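Local coordinates for protein plantacyanin (Spinacia oleracea, PDB 1F56) that binds a single copper ion in a cupredoxin beta barrel and, as a basic blue copper protein, probably carries electrons, at residues 6-10 / 33-37; 44-49 / 70-74. All blocks are in the same frame, centred on the assembly; numbering follows the deposited sequence.

Interaction 1 (6-10 / 33-37); sequences GWSFN and QHNVV. With CU1 (copper (I) ion), chain F.
This is a buried aromatic contact at the copper site of a cupredoxin barrel. Residues 6-10, the end of strand 2-6 and the loop after it, meet residues 33-37, where a loop runs into strand 36-39. The touching parts, 7-9 and 34-36, run 121° apart on largely extended backbones, except that F9 turns to helical phi/psi (-53/-35). The CA-to-CB bonds of W7 (chi1 t, chi2 -130°) and H34 (chi1 m, chi2 -77°) each point toward the other segment. W7 NE1 donates a nearly straight hydrogen bond to the backbone O of N35, 2.8 Å long. V36 CG2 lies over one face of the W7 indole, a CH-pi contact 3.8 Å from the five-membered ring centroid. H34 binds the copper ion CU1 through ND1 at 2.0 Å. Its ring edge faces F9, offset edge-to-face, with centroids 5.4 Å apart and F9 CE2 3.7 Å from H34 CE1. W7, F9 and the copper ligand H34 form an aromatic cluster, and C74, H79 and M84 complete the metal site. The W7 ring also meets F27 of strand 24-28, while V36 touches strand 60-64 and pairs by backbone with Y56 of strand 54-56.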
ATOM      1  N   GLY A   6       1.223   5.925  -7.344  1.00 15.20           N
ATOM      2  CA  GLY A   6       0.821   7.283  -6.982  1.00 13.86           C
ATOM      3  C   GLY A   6      -0.033   7.115  -5.741  1.00 15.03           C
ATOM      4  O   GLY A   6      -1.211   6.755  -5.826  1.00 18.80           O
ATOM      5  N   TRP A   7       0.560   7.350  -4.578  1.00 13.84           N
ATOM      6  CA  TRP A   7      -0.144   7.159  -3.309  1.00 14.20           C
ATOM      7  C   TRP A   7      -0.966   8.376  -2.916  1.00 13.37           C
ATOM      8  O   TRP A   7      -0.450   9.335  -2.352  1.00 14.05           O
ATOM      9  CB  TRP A   7       0.883   6.828  -2.221  1.00 10.20           C
ATOM     10  CG  TRP A   7       0.318   6.211  -0.980  1.00 17.27           C
ATOM     11  CD1 TRP A   7       0.554   6.613   0.310  1.00 16.68           C
ATOM     12  CD2 TRP A   7      -0.522   5.049  -0.893  1.00 13.31           C
ATOM     13  NE1 TRP A   7      -0.075   5.773   1.189  1.00  8.74           N
ATOM     14  CE2 TRP A   7      -0.748   4.804   0.486  1.00 11.37           C
ATOM     15  CE3 TRP A   7      -1.101   4.185  -1.843  1.00 17.85           C
ATOM     16  CZ2 TRP A   7      -1.530   3.733   0.943  1.00  9.70           C
ATOM     17  CZ3 TRP A   7      -1.881   3.108  -1.389  1.00 22.87           C
ATOM     18  CH2 TRP A   7      -2.085   2.894  -0.001  1.00 21.19           C
ATOM     19  N   SER A   8      -2.253   8.333  -3.230  1.00 17.17           N
ATOM     20  CA  SER A   8      -3.154   9.430  -2.914  1.00 22.63           C
ATOM     21  C   SER A   8      -4.556   8.871  -2.698  1.00 20.59           C
ATOM     22  O   SER A   8      -4.771   7.668  -2.847  1.00 24.04           O
ATOM     23  CB  SER A   8      -3.178  10.437  -4.058  1.00 28.56           C
ATOM     24  OG  SER A   8      -3.914  11.588  -3.677  1.00 50.58           O
ATOM     25  N   PHE A   9      -5.509   9.730  -2.356  1.00 21.23           N
ATOM     26  CA  PHE A   9      -6.881   9.263  -2.139  1.00 24.81           C
ATOM     27  C   PHE A   9      -7.328   8.481  -3.368  1.00 26.68           C
ATOM     28  O   PHE A   9      -8.059   7.503  -3.271  1.00 28.49           O
ATOM     29  CB  PHE A   9      -7.793  10.459  -1.851  1.00 34.06           C
ATOM     30  CG  PHE A   9      -7.511  11.112  -0.519  1.00 33.51           C
ATOM     31  CD1 PHE A   9      -8.070  10.604   0.648  1.00 28.59           C
ATOM     32  CD2 PHE A   9      -6.636  12.191  -0.428  1.00 28.42           C
ATOM     33  CE1 PHE A   9      -7.759  11.158   1.886  1.00 19.03           C
ATOM     34  CE2 PHE A   9      -6.316  12.756   0.805  1.00 31.98           C
ATOM     35  CZ  PHE A   9      -6.877  12.238   1.961  1.00 32.37           C
ATOM     36  N   ASN A  10      -6.872   8.912  -4.533  1.00 28.10           N
ATOM     37  CA  ASN A  10      -7.192   8.195  -5.752  1.00 29.68           C
ATOM     38  C   ASN A  10      -5.871   7.533  -6.150  1.00 26.47           C
ATOM     39  O   ASN A  10      -5.048   8.128  -6.851  1.00 26.26           O
ATOM     40  CB  ASN A  10      -7.677   9.159  -6.841  1.00 35.90           C
ATOM     41  CG  ASN A  10      -8.028   8.443  -8.136  1.00 59.12           C
ATOM     42  OD1 ASN A  10      -7.154   8.144  -8.954  1.00 73.53           O
ATOM     43  ND2 ASN A  10      -9.310   8.147  -8.319  1.00 74.43           N
ATOM     44  N   GLN A  33       2.047  13.822   4.701  1.00 24.25           N
ATOM     45  CA  GLN A  33       0.638  13.893   4.320  1.00 21.54           C
ATOM     46  C   GLN A  33      -0.078  12.556   4.301  1.00 21.67           C
ATOM     47  O   GLN A  33      -1.316  12.506   4.320  1.00 19.35           O
ATOM     48  CB  GLN A  33       0.502  14.566   2.953  1.00 24.36           C
ATOM     49  CG  GLN A  33       0.913  16.035   2.974  1.00 36.91           C
ATOM     50  CD  GLN A  33       0.449  16.798   1.745  1.00 39.52           C
ATOM     51  OE1 GLN A  33       0.558  18.023   1.688  1.00 38.86           O
ATOM     52  NE2 GLN A  33      -0.070  16.073   0.753  1.00 39.17           N
ATOM     53  N   HIS A  34       0.705  11.480   4.250  1.00 14.88           N
ATOM     54  CA  HIS A  34       0.172  10.115   4.235  1.00 18.63           C
ATOM     55  C   HIS A  34       1.229   9.174   4.815  1.00 16.89           C
ATOM     56  O   HIS A  34       2.344   9.584   5.150  1.00 20.05           O
ATOM     57  CB  HIS A  34      -0.098   9.632   2.788  1.00 10.90           C
ATOM     58  CG  HIS A  34      -1.055  10.481   2.016  1.00  8.01           C
ATOM     59  ND1 HIS A  34      -2.416  10.435   2.208  1.00 13.15           N
ATOM     60  CD2 HIS A  34      -0.842  11.419   1.062  1.00 13.74           C
ATOM     61  CE1 HIS A  34      -3.005  11.313   1.415  1.00 16.81           C
ATOM     62  NE2 HIS A  34      -2.071  11.926   0.710  1.00 14.93           N
ATOM     63  N   ASN A  35       0.857   7.908   4.918  1.00 16.78           N
ATOM     64  CA  ASN A  35       1.773   6.866   5.336  1.00 14.67           C
ATOM     65  C   ASN A  35       1.333   5.602   4.602  1.00 14.36           C
ATOM     66  O   ASN A  35       0.269   5.585   3.951  1.00 10.61           O
ATOM     67  CB  ASN A  35       1.769   6.684   6.864  1.00 17.29           C
ATOM     68  CG  ASN A  35       0.488   6.099   7.394  1.00 23.62           C
ATOM     69  OD1 ASN A  35      -0.444   5.805   6.650  1.00 34.52           O
ATOM     70  ND2 ASN A  35       0.437   5.919   8.708  1.00 29.28           N
ATOM     71  N   VAL A  36       2.174   4.569   4.648  1.00 15.01           N
ATOM     72  CA  VAL A  36       1.870   3.294   4.019  1.00 14.42           C
ATOM     73  C   VAL A  36       2.026   2.221   5.094  1.00 14.34           C
ATOM     74  O   VAL A  36       3.101   2.044   5.642  1.00 15.53           O
ATOM     75  CB  VAL A  36       2.840   2.970   2.874  1.00 20.37           C
ATOM     76  CG1 VAL A  36       2.417   1.662   2.206  1.00 18.55           C
ATOM     77  CG2 VAL A  36       2.873   4.131   1.876  1.00 22.14           C
ATOM     78  N   VAL A  37       0.942   1.525   5.401  1.00  8.82           N
ATOM     79  CA  VAL A  37       0.984   0.482   6.411  1.00 14.24           C
ATOM     80  C   VAL A  37       0.681  -0.849   5.719  1.00 16.25           C
ATOM     81  O   VAL A  37      -0.332  -0.953   5.022  1.00 12.45           O
ATOM     82  CB  VAL A  37      -0.074   0.745   7.518  1.00 14.54           C
ATOM     83  CG1 VAL A  37       0.101  -0.261   8.664  1.00 13.04           C
ATOM     84  CG2 VAL A  37       0.064   2.187   8.045  1.00 13.05           C
TER
HETATM   85 CU   CU1 F  92      -3.293   9.133   3.505  1.00 21.91          CU

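Interaction 2 (44-49 / 70-74); sequences YASCSA and NYFIC. With CU1 (copper (I) ion), chain F.
The Y44 ring, near the C-terminal end of helix 41-45, is overlapped on one face by Y71 CD1 of strand 68-73, 3.5 Å from Y44 CG. The rings are oblique, with centroids 5.0 Å apart and planes at 39°. Y44 is t in chi1, Y71 is m, and their CA atoms are 6.3 Å apart. The chain leaves the helix at S46, and C47 takes positive phi (50/44). A weak backbone hydrogen bond of 3.4 Å from C47 N to Y44 O closes this turn, and S48 and A49 are extended. The CA-to-CB bond of I73 (chi1 p, chi2 t) points toward 44-49, and its CD1 lies 4.0 Å from both C47 C and S48 N. No hydrogen bond crosses between the segments. Residues 70-73 are extended, and C74 just past them binds the copper ion CU1 through SG at 2.2 Å. C47 forms a disulfide with C80, a feature of phytocyanins that ties the turn to the loop of ligand H79. The turn thus covers the strand that delivers C74. Strand 68-73 lies between 36-39 and 85-90. A49 touches V37 and V39 of the first, and K85 of the second makes a cation-pi contact with Y44.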
ATOM      1  N   TYR A  44      -7.209  -5.046   6.180  1.00 20.34           N
ATOM      2  CA  TYR A  44      -7.546  -4.366   4.932  1.00 19.44           C
ATOM      3  C   TYR A  44      -9.064  -4.183   4.820  1.00 17.46           C
ATOM      4  O   TYR A  44      -9.544  -3.121   4.435  1.00 24.15           O
ATOM      5  CB  TYR A  44      -7.047  -5.200   3.747  1.00 16.22           C
ATOM      6  CG  TYR A  44      -7.516  -4.713   2.394  1.00 23.37           C
ATOM      7  CD1 TYR A  44      -6.809  -3.739   1.697  1.00 16.31           C
ATOM      8  CD2 TYR A  44      -8.661  -5.252   1.798  1.00 18.56           C
ATOM      9  CE1 TYR A  44      -7.224  -3.314   0.429  1.00 21.36           C
ATOM     10  CE2 TYR A  44      -9.084  -4.838   0.540  1.00 19.00           C
ATOM     11  CZ  TYR A  44      -8.357  -3.873  -0.142  1.00 26.31           C
ATOM     12  OH  TYR A  44      -8.737  -3.509  -1.417  1.00 26.74           O
ATOM     13  N   ALA A  45      -9.818  -5.221   5.158  1.00 18.48           N
ATOM     14  CA  ALA A  45     -11.275  -5.172   5.060  1.00 22.34           C
ATOM     15  C   ALA A  45     -11.937  -4.172   6.002  1.00 25.88           C
ATOM     16  O   ALA A  45     -13.003  -3.644   5.690  1.00 28.22           O
ATOM     17  CB  ALA A  45     -11.856  -6.559   5.309  1.00 28.43           C
ATOM     18  N   SER A  46     -11.312  -3.910   7.144  1.00 20.60           N
ATOM     19  CA  SER A  46     -11.896  -3.001   8.118  1.00 18.20           C
ATOM     20  C   SER A  46     -11.098  -1.723   8.288  1.00 19.74           C
ATOM     21  O   SER A  46     -11.292  -1.002   9.264  1.00 19.56           O
ATOM     22  CB  SER A  46     -12.019  -3.707   9.468  1.00 22.28           C
ATOM     23  OG  SER A  46     -10.732  -4.051   9.963  1.00 35.98           O
ATOM     24  N   CYS A  47     -10.201  -1.441   7.346  1.00 15.93           N
ATOM     25  CA  CYS A  47      -9.381  -0.231   7.413  1.00 16.08           C
ATOM     26  C   CYS A  47      -8.703  -0.032   8.759  1.00 18.11           C
ATOM     27  O   CYS A  47      -8.689   1.075   9.290  1.00 15.47           O
ATOM     28  CB  CYS A  47     -10.249   0.985   7.110  1.00 10.95           C
ATOM     29  SG  CYS A  47     -10.392   1.314   5.328  1.00 14.87           S
ATOM     30  N   SER A  48      -8.139  -1.103   9.309  1.00 16.65           N
ATOM     31  CA  SER A  48      -7.468  -1.040  10.609  1.00 24.77           C
ATOM     32  C   SER A  48      -6.235  -1.931  10.624  1.00 21.30           C
ATOM     33  O   SER A  48      -6.317  -3.125  10.349  1.00 27.94           O
ATOM     34  CB  SER A  48      -8.431  -1.483  11.714  1.00 30.23           C
ATOM     35  OG  SER A  48      -9.047  -2.713  11.371  1.00 52.62           O
ATOM     36  N   ALA A  49      -5.096  -1.345  10.956  1.00 18.62           N
ATOM     37  CA  ALA A  49      -3.842  -2.074  10.981  1.00 15.77           C
ATOM     38  C   ALA A  49      -3.736  -2.997  12.185  1.00 17.67           C
ATOM     39  O   ALA A  49      -4.051  -2.602  13.311  1.00 19.02           O
ATOM     40  CB  ALA A  49      -2.696  -1.094  10.970  1.00 17.87           C
ATOM     41  N   ASN A  70      -0.875  -8.961  -1.001  1.00 15.34           N
ATOM     42  CA  ASN A  70      -0.133  -7.908  -0.310  1.00 14.66           C
ATOM     43  C   ASN A  70      -1.126  -6.767  -0.147  1.00 18.06           C
ATOM     44  O   ASN A  70      -1.614  -6.227  -1.142  1.00 18.35           O
ATOM     45  CB  ASN A  70       1.028  -7.432  -1.174  1.00 10.30           C
ATOM     46  CG  ASN A  70       2.112  -8.496  -1.345  1.00 14.23           C
ATOM     47  OD1 ASN A  70       3.123  -8.485  -0.647  1.00 13.95           O
ATOM     48  ND2 ASN A  70       1.898  -9.417  -2.277  1.00  5.68           N
ATOM     49  N   TYR A  71      -1.409  -6.392   1.093  1.00 11.61           N
ATOM     50  CA  TYR A  71      -2.383  -5.340   1.389  1.00 13.49           C
ATOM     51  C   TYR A  71      -1.722  -4.109   1.981  1.00 16.79           C
ATOM     52  O   TYR A  71      -0.834  -4.224   2.826  1.00 11.95           O
ATOM     53  CB  TYR A  71      -3.418  -5.854   2.405  1.00 10.72           C
ATOM     54  CG  TYR A  71      -4.169  -7.093   1.980  1.00 15.72           C
ATOM     55  CD1 TYR A  71      -5.204  -7.020   1.046  1.00 13.53           C
ATOM     56  CD2 TYR A  71      -3.841  -8.351   2.508  1.00 13.04           C
ATOM     57  CE1 TYR A  71      -5.897  -8.167   0.638  1.00 16.46           C
ATOM     58  CE2 TYR A  71      -4.535  -9.508   2.104  1.00 12.98           C
ATOM     59  CZ  TYR A  71      -5.553  -9.405   1.173  1.00 16.24           C
ATOM     60  OH  TYR A  71      -6.217 -10.539   0.759  1.00 16.21           O
ATOM     61  N   PHE A  72      -2.163  -2.928   1.553  1.00 13.08           N
ATOM     62  CA  PHE A  72      -1.601  -1.687   2.080  1.00 16.55           C
ATOM     63  C   PHE A  72      -2.715  -0.670   2.292  1.00 15.02           C
ATOM     64  O   PHE A  72      -3.652  -0.641   1.506  1.00 12.44           O
ATOM     65  CB  PHE A  72      -0.583  -1.081   1.102  1.00 14.07           C
ATOM     66  CG  PHE A  72       0.543  -1.997   0.744  1.00 19.16           C
ATOM     67  CD1 PHE A  72       0.423  -2.877  -0.329  1.00 20.24           C
ATOM     68  CD2 PHE A  72       1.736  -1.973   1.466  1.00 13.91           C
ATOM     69  CE1 PHE A  72       1.481  -3.721  -0.685  1.00 19.62           C
ATOM     70  CE2 PHE A  72       2.793  -2.816   1.114  1.00 19.41           C
ATOM     71  CZ  PHE A  72       2.661  -3.687   0.037  1.00 13.53           C
ATOM     72  N   ILE A  73      -2.619   0.145   3.347  1.00 12.48           N
ATOM     73  CA  ILE A  73      -3.612   1.201   3.599  1.00 10.19           C
ATOM     74  C   ILE A  73      -2.869   2.416   4.145  1.00 11.69           C
ATOM     75  O   ILE A  73      -1.699   2.317   4.543  1.00 13.28           O
ATOM     76  CB  ILE A  73      -4.691   0.794   4.683  1.00 17.85           C
ATOM     77  CG1 ILE A  73      -4.030   0.605   6.060  1.00 17.13           C
ATOM     78  CG2 ILE A  73      -5.412  -0.493   4.277  1.00 16.26           C
ATOM     79  CD1 ILE A  73      -5.022   0.301   7.191  1.00 15.59           C
ATOM     80  N   CYS A  74      -3.523   3.571   4.120  1.00 10.46           N
ATOM     81  CA  CYS A  74      -2.953   4.772   4.726  1.00 12.89           C
ATOM     82  C   CYS A  74      -3.769   4.754   5.997  1.00 13.66           C
ATOM     83  O   CYS A  74      -4.977   4.547   5.938  1.00 12.77           O
ATOM     84  CB  CYS A  74      -3.299   6.046   3.959  1.00 11.41           C
ATOM     85  SG  CYS A  74      -2.738   7.524   4.856  1.00 14.19           S
TER
HETATM   86 CU   CU1 F  92      -3.293   9.133   3.505  1.00 21.91          CU

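How the interactions relate
Interactions 1 and 2 have centres about 12 Å apart and follow one another along the chain: 6-10 / 33-37 closes before 44-49 / 70-74 opens. Strand 36-39 leads directly into helix 41-45, so the second segment of interaction 1 runs on to the first of interaction 2. Strands 36-39 and 68-73 are antiparallel neighbours in the four-stranded sheet. There V37 N probably hydrogen-bonds I73 O at 2.9 Å, and W7 CZ2 packs 3.7 Å from I73 C. Each contact supplies one copper ligand. H34 comes from just before strand 36-39, while C74 opens the loop that also carries H79 and M84, the usual cupredoxin arrangement.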